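PDB 3WWC: oxidized polyvinyl alcohol hydrolase from Pseudomonas sp. VM15C, which hydrolyses beta-diketones such as nonane-4,6-dione and oxidized polyvinyl alcohol, the second step in the breakdown of polyvinyl alcohol. Local coordinates for residues N122-N127 with E146-S151; C297-G302 with P306-Q311. The protein carries 1 engineered substitution. One frame throughout, in Å; residues are numbered along the deposited sequence.

How the contacts relate
Contact 1 joins the long loop after strand 96-100 to the start of helix 148-160; contact 2, later in the chain, is the turn region between strand 292-298 and helix 310-322. Their centres are 28 Å apart, on opposite sides of the chain's centre, and their nearest atoms stay about 15 Å from each other. Contact 1 supplies part of the butanoic acid pocket through N125 and W126. Contact 2 lies outside it, the side chain of H301 about 11 Å from a bound butanoic acid and about 10 Å from that of A177, an engineered alanine at a position assigned by similarity to the charge relay system. H303, between the segments of contact 2, belongs to the pocket itself.

Contact 1. Residues N122-N127 with E146-S151; sequences NGWNWN and EGPDSS. With BUA (butanoic acid), chain D.
The six-membered edge of the W124 indole meets the turn that starts helix 148-160. CH2 approaches G147 CA to 3.6 Å, and this CA lies at the ring edge, close to the indole plane. Beside it, W124 CZ2 touches P148 CD at 3.7 Å, the indole and proline side chains reaching toward each other. With chi1 -64°, CG of W124 stands anti to its own carbonyl carbon and the indole reaches out to the turn. G147, having no side chain, brings its CA directly against the ring edge. It is also the N-cap residue of the helix.

This compact patch buries just 99 Å² in all, and the contact thins quickly from the buried W124 and G147 to the partly exposed P148 and E146. E146 offers W124 CH2 only its carbonyl O, at 4.0 Å, and its CB points away from W124; its carboxylate OE1 accepts a hydrogen bond from S150 OG (2.7 Å), and OE2 forms a salt bridge with R190.

Next to W124 the loop becomes pocket wall. N125 ND2 donates to O1 of butanoic acid at 3.0 Å with an N-H...O angle of 159°, its OD1 being held by R234. C2 and C3 of the ligand lie over one face of the W126 indole, C2 offset toward the rim; the closest approach is W126 CZ3 to ligand O2, 3.8 Å. The indole of W124 itself stacks with W142 and touches R185 of helix 178-189; the same helix meets W126 through S178 and E146 through F189, so it backs both the pocket loop and the start of helix 148-160.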
loop_
_atom_site.group_PDB
_atom_site.type_symbol
_atom_site.label_atom_id
_atom_site.label_comp_id
_atom_site.label_asym_id
_atom_site.label_seq_id
_atom_site.Cartn_x
_atom_site.Cartn_y
_atom_site.Cartn_z
ATOM N N ASN A 122 7.614 17.799 8.406
ATOM C CA ASN A 122 8.281 18.076 7.133
ATOM C C ASN A 122 7.416 18.034 5.904
ATOM O O ASN A 122 7.886 17.708 4.820
ATOM C CB ASN A 122 9.488 17.144 6.963
ATOM C CG ASN A 122 10.488 17.332 8.080
ATOM O OD1 ASN A 122 10.984 18.461 8.274
ATOM N ND2 ASN A 122 10.763 16.268 8.862
ATOM N N GLY A 123 6.147 18.385 6.077
ATOM C CA GLY A 123 5.245 18.403 4.940
ATOM C C GLY A 123 4.457 17.129 4.720
ATOM O O GLY A 123 3.656 17.088 3.807
ATOM N N TRP A 124 4.670 16.118 5.553
ATOM C CA TRP A 124 3.951 14.843 5.449
ATOM C C TRP A 124 2.738 14.812 6.334
ATOM O O TRP A 124 2.737 15.341 7.464
ATOM C CB TRP A 124 4.902 13.676 5.814
ATOM C CG TRP A 124 6.021 13.579 4.829
ATOM C CD1 TRP A 124 7.309 14.025 4.991
ATOM C CD2 TRP A 124 5.922 13.108 3.494
ATOM N NE1 TRP A 124 8.003 13.850 3.830
ATOM C CE2 TRP A 124 7.176 13.288 2.894
ATOM C CE3 TRP A 124 4.878 12.569 2.746
ATOM C CZ2 TRP A 124 7.423 12.936 1.582
ATOM C CZ3 TRP A 124 5.112 12.224 1.429
ATOM C CH2 TRP A 124 6.373 12.409 0.862
ATOM N N ASN A 125 1.687 14.161 5.860
ATOM C CA ASN A 125 0.474 14.111 6.628
ATOM C C ASN A 125 0.495 13.258 7.890
ATOM O O ASN A 125 0.002 13.675 8.969
ATOM C CB ASN A 125 -0.702 13.616 5.766
ATOM C CG ASN A 125 -2.027 13.718 6.517
ATOM O OD1 ASN A 125 -2.496 14.827 6.748
ATOM N ND2 ASN A 125 -2.606 12.593 6.914
ATOM N N TRP A 126 1.076 12.071 7.770
ATOM C CA TRP A 126 1.016 11.049 8.818
ATOM C C TRP A 126 2.393 10.406 8.979
ATOM O O TRP A 126 3.048 10.069 8.016
ATOM C CB TRP A 126 -0.061 10.053 8.369
ATOM C CG TRP A 126 -0.616 9.271 9.508
ATOM C CD1 TRP A 126 -0.561 7.928 9.675
ATOM C CD2 TRP A 126 -1.250 9.804 10.675
ATOM N NE1 TRP A 126 -1.109 7.582 10.897
ATOM C CE2 TRP A 126 -1.541 8.722 11.518
ATOM C CE3 TRP A 126 -1.603 11.096 11.079
ATOM C CZ2 TRP A 126 -2.168 8.882 12.757
ATOM C CZ3 TRP A 126 -2.235 11.259 12.326
ATOM C CH2 TRP A 126 -2.504 10.155 13.139
ATOM N N ASN A 127 2.834 10.247 10.206
ATOM C CA ASN A 127 4.211 9.802 10.468
ATOM C C ASN A 127 4.680 8.367 10.154
ATOM O O ASN A 127 5.866 8.174 9.965
ATOM C CB ASN A 127 4.542 10.089 11.946
ATOM C CG ASN A 127 5.998 10.419 12.170
ATOM O OD1 ASN A 127 6.637 11.074 11.363
ATOM N ND2 ASN A 127 6.516 9.978 13.313
ATOM N N GLU A 146 7.878 11.967 -5.085
ATOM C CA GLU A 146 7.385 10.722 -4.485
ATOM C C GLU A 146 7.692 10.625 -3.021
ATOM O O GLU A 146 6.952 9.984 -2.268
ATOM C CB GLU A 146 7.987 9.511 -5.215
ATOM C CG GLU A 146 9.491 9.378 -5.026
ATOM C CD GLU A 146 10.091 8.230 -5.845
ATOM O OE1 GLU A 146 9.442 7.178 -5.958
ATOM O OE2 GLU A 146 11.222 8.376 -6.380
ATOM N N GLY A 147 8.764 11.266 -2.575
ATOM C CA GLY A 147 9.118 11.139 -1.157
ATOM C C GLY A 147 10.130 10.034 -0.899
ATOM O O GLY A 147 10.273 9.131 -1.708
ATOM N N PRO A 148 10.750 10.020 0.280
ATOM C CA PRO A 148 11.776 9.024 0.569
ATOM C C PRO A 148 11.384 7.592 0.838
ATOM O O PRO A 148 12.245 6.745 0.785
ATOM C CB PRO A 148 12.592 9.653 1.716
ATOM C CG PRO A 148 11.690 10.690 2.315
ATOM C CD PRO A 148 10.639 11.076 1.303
ATOM N N ASP A 149 10.110 7.310 1.122
ATOM C CA ASP A 149 9.770 5.921 1.286
ATOM C C ASP A 149 9.582 5.277 -0.092
ATOM O O ASP A 149 10.090 4.170 -0.316
ATOM C CB ASP A 149 8.461 5.763 2.114
ATOM C CG ASP A 149 8.743 5.564 3.586
ATOM O OD1 ASP A 149 9.844 5.088 3.938
ATOM O OD2 ASP A 149 7.862 5.858 4.418
ATOM N N SER A 150 8.842 5.941 -0.991
ATOM C CA SER A 150 8.637 5.381 -2.319
ATOM C C SER A 150 9.977 5.076 -2.984
ATOM O O SER A 150 10.153 4.001 -3.585
ATOM C CB SER A 150 7.774 6.352 -3.150
ATOM O OG SER A 150 7.583 5.880 -4.481
ATOM N N SER A 151 10.930 6.014 -2.902
ATOM C CA SER A 151 12.242 5.747 -3.528
ATOM C C SER A 151 13.062 4.702 -2.777
ATOM O O SER A 151 13.769 3.898 -3.393
ATOM C CB SER A 151 13.039 7.048 -3.686
ATOM O OG SER A 151 13.228 7.704 -2.442
HETATM C C1 BUA D . -5.184 8.824 8.327
HETATM C C2 BUA D . -4.870 10.313 8.492
HETATM C C3 BUA D . -5.587 10.848 9.734
HETATM C C4 BUA D . -5.215 12.318 9.936
HETATM O O1 BUA D . -4.723 12.924 8.960
HETATM O O2 BUA D . -5.429 12.805 11.067
#

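Contact 2. Residues C297-G302 with P306-Q311; sequences CSSTHG and PQLNTQ
The loop leaving strand 292-298 in this alpha/beta-hydrolase fold turns back on itself before helix 310-322, and H301 packs on P306 across the turn. P306 CA sits over one face of the imidazole in a CH-pi contact, 3.8 Å from the ring centroid and 16° off the ring normal. CG of H301 lies between its backbone N and carbonyl carbon (chi1 65°), which turns one ring face to P306 CA. Separately, H301 CB packs 3.9 Å from Q307 CB.

Farther out the packing is lighter. The exposed L308 ends in CD1, which lies 3.8 Å from T300 OG1, the two side chains meeting at a slant, and 4.0 Å from S299 OG. One water bridges the segments: it donates to S299 OG at 3.0 Å and accepts from L308 N at the same distance. S299 OG is also hydrogen-bonded to G341 O, which ties the bridge to the chain leading into strand 343-346.

At the helix start T310 OG1 donates to P306 O at 2.7 Å, a bond that closes the proline end of the turn on the first helical residue. C297, in strand 292-298, forms a disulfide with C344 of the adjacent strand 343-346. Such a strand-loop-helix connection, with H303 of the butanoic acid pocket between the two segments, is consistent with the histidine loop of alpha/beta-hydrolases.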
loop_
_atom_site.group_PDB
_atom_site.type_symbol
_atom_site.label_atom_id
_atom_site.label_comp_id
_atom_site.label_asym_id
_atom_site.label_seq_id
_atom_site.Cartn_x
_atom_site.Cartn_y
_atom_site.Cartn_z
ATOM N N CYS A 297 -12.304 -5.469 -3.670
ATOM C CA CYS A 297 -12.666 -6.495 -2.720
ATOM C C CYS A 297 -13.274 -5.905 -1.457
ATOM O O CYS A 297 -12.743 -4.949 -0.922
ATOM C CB CYS A 297 -11.431 -7.273 -2.252
ATOM S SG CYS A 297 -10.843 -8.521 -3.415
ATOM N N SER A 298 -14.382 -6.503 -0.999
ATOM C CA SER A 298 -15.036 -6.069 0.224
ATOM C C SER A 298 -15.077 -7.190 1.237
ATOM O O SER A 298 -15.289 -8.371 0.884
ATOM C CB SER A 298 -16.492 -5.657 -0.045
ATOM O OG SER A 298 -16.548 -4.578 -0.963
ATOM N N SER A 299 -14.837 -6.842 2.490
ATOM C CA SER A 299 -14.965 -7.802 3.576
ATOM C C SER A 299 -15.696 -7.107 4.748
ATOM O O SER A 299 -16.206 -5.999 4.607
ATOM C CB SER A 299 -13.623 -8.383 4.033
ATOM O OG SER A 299 -13.872 -9.491 4.925
ATOM N N THR A 300 -15.714 -7.742 5.920
ATOM C CA THR A 300 -16.485 -7.172 7.022
ATOM C C THR A 300 -15.718 -7.134 8.295
ATOM O O THR A 300 -16.306 -7.034 9.388
ATOM C CB THR A 300 -17.727 -8.047 7.267
ATOM O OG1 THR A 300 -17.286 -9.405 7.448
ATOM C CG2 THR A 300 -18.682 -7.986 6.084
ATOM N N HIS A 301 -14.411 -7.211 8.195
ATOM C CA HIS A 301 -13.566 -7.255 9.366
ATOM C C HIS A 301 -13.177 -5.920 9.987
ATOM O O HIS A 301 -12.513 -5.908 11.038
ATOM C CB HIS A 301 -12.291 -7.977 9.004
ATOM C CG HIS A 301 -11.472 -7.243 7.985
ATOM N ND1 HIS A 301 -11.877 -7.113 6.673
ATOM C CD2 HIS A 301 -10.340 -6.524 8.101
ATOM C CE1 HIS A 301 -11.026 -6.336 6.022
ATOM N NE2 HIS A 301 -10.091 -5.955 6.872
ATOM N N GLY A 302 -13.497 -4.814 9.312
ATOM C CA GLY A 302 -13.173 -3.505 9.847
ATOM C C GLY A 302 -11.884 -2.896 9.360
ATOM O O GLY A 302 -11.516 -2.986 8.158
ATOM N N PRO A 306 -7.076 -8.271 7.081
ATOM C CA PRO A 306 -8.190 -9.210 6.823
ATOM C C PRO A 306 -8.151 -10.299 7.895
ATOM O O PRO A 306 -7.123 -10.956 8.091
ATOM C CB PRO A 306 -7.851 -9.737 5.429
ATOM C CG PRO A 306 -7.470 -8.386 4.744
ATOM C CD PRO A 306 -6.504 -7.777 5.809
ATOM N N GLN A 307 -9.297 -10.472 8.572
ATOM C CA GLN A 307 -9.381 -11.373 9.706
ATOM C C GLN A 307 -9.994 -12.718 9.426
ATOM O O GLN A 307 -9.647 -13.707 10.107
ATOM C CB GLN A 307 -10.204 -10.712 10.816
ATOM C CG GLN A 307 -9.551 -9.447 11.389
ATOM C CD GLN A 307 -8.297 -9.748 12.169
ATOM O OE1 GLN A 307 -7.186 -9.355 11.770
ATOM N NE2 GLN A 307 -8.437 -10.446 13.281
ATOM N N LEU A 308 -10.908 -12.750 8.478
ATOM C CA LEU A 308 -11.542 -14.012 8.121
ATOM C C LEU A 308 -10.629 -14.795 7.154
ATOM O O LEU A 308 -10.283 -14.297 6.069
ATOM C CB LEU A 308 -12.902 -13.755 7.453
ATOM C CG LEU A 308 -13.883 -12.948 8.293
ATOM C CD1 LEU A 308 -15.045 -12.462 7.365
ATOM C CD2 LEU A 308 -14.353 -13.795 9.491
ATOM N N ASN A 309 -10.277 -16.029 7.516
ATOM C CA ASN A 309 -9.417 -16.870 6.649
ATOM C C ASN A 309 -8.234 -16.071 6.167
ATOM O O ASN A 309 -7.933 -16.018 4.976
ATOM C CB ASN A 309 -10.251 -17.400 5.473
ATOM C CG ASN A 309 -11.428 -18.230 5.945
ATOM O OD1 ASN A 309 -11.228 -19.141 6.751
ATOM N ND2 ASN A 309 -12.624 -17.954 5.454
ATOM N N THR A 310 -7.537 -15.483 7.125
ATOM C CA THR A 310 -6.415 -14.598 6.825
ATOM C C THR A 310 -5.383 -15.150 5.882
ATOM O O THR A 310 -5.051 -14.502 4.894
ATOM C CB THR A 310 -5.718 -14.177 8.109
ATOM O OG1 THR A 310 -6.664 -13.499 8.937
ATOM C CG2 THR A 310 -4.532 -13.204 7.797
ATOM N N GLN A 311 -4.842 -16.327 6.161
ATOM C CA GLN A 311 -3.824 -16.861 5.259
ATOM C C GLN A 311 -4.415 -17.291 3.932
ATOM O O GLN A 311 -3.744 -17.158 2.896
ATOM C CB GLN A 311 -3.054 -18.023 5.929
ATOM C CG GLN A 311 -2.175 -17.582 7.084
ATOM C CD GLN A 311 -1.125 -16.560 6.602
ATOM O OE1 GLN A 311 -0.522 -16.711 5.543
ATOM N NE2 GLN A 311 -0.973 -15.494 7.354
HETATM O O HOH W 1 -11.693 -10.382 6.804
#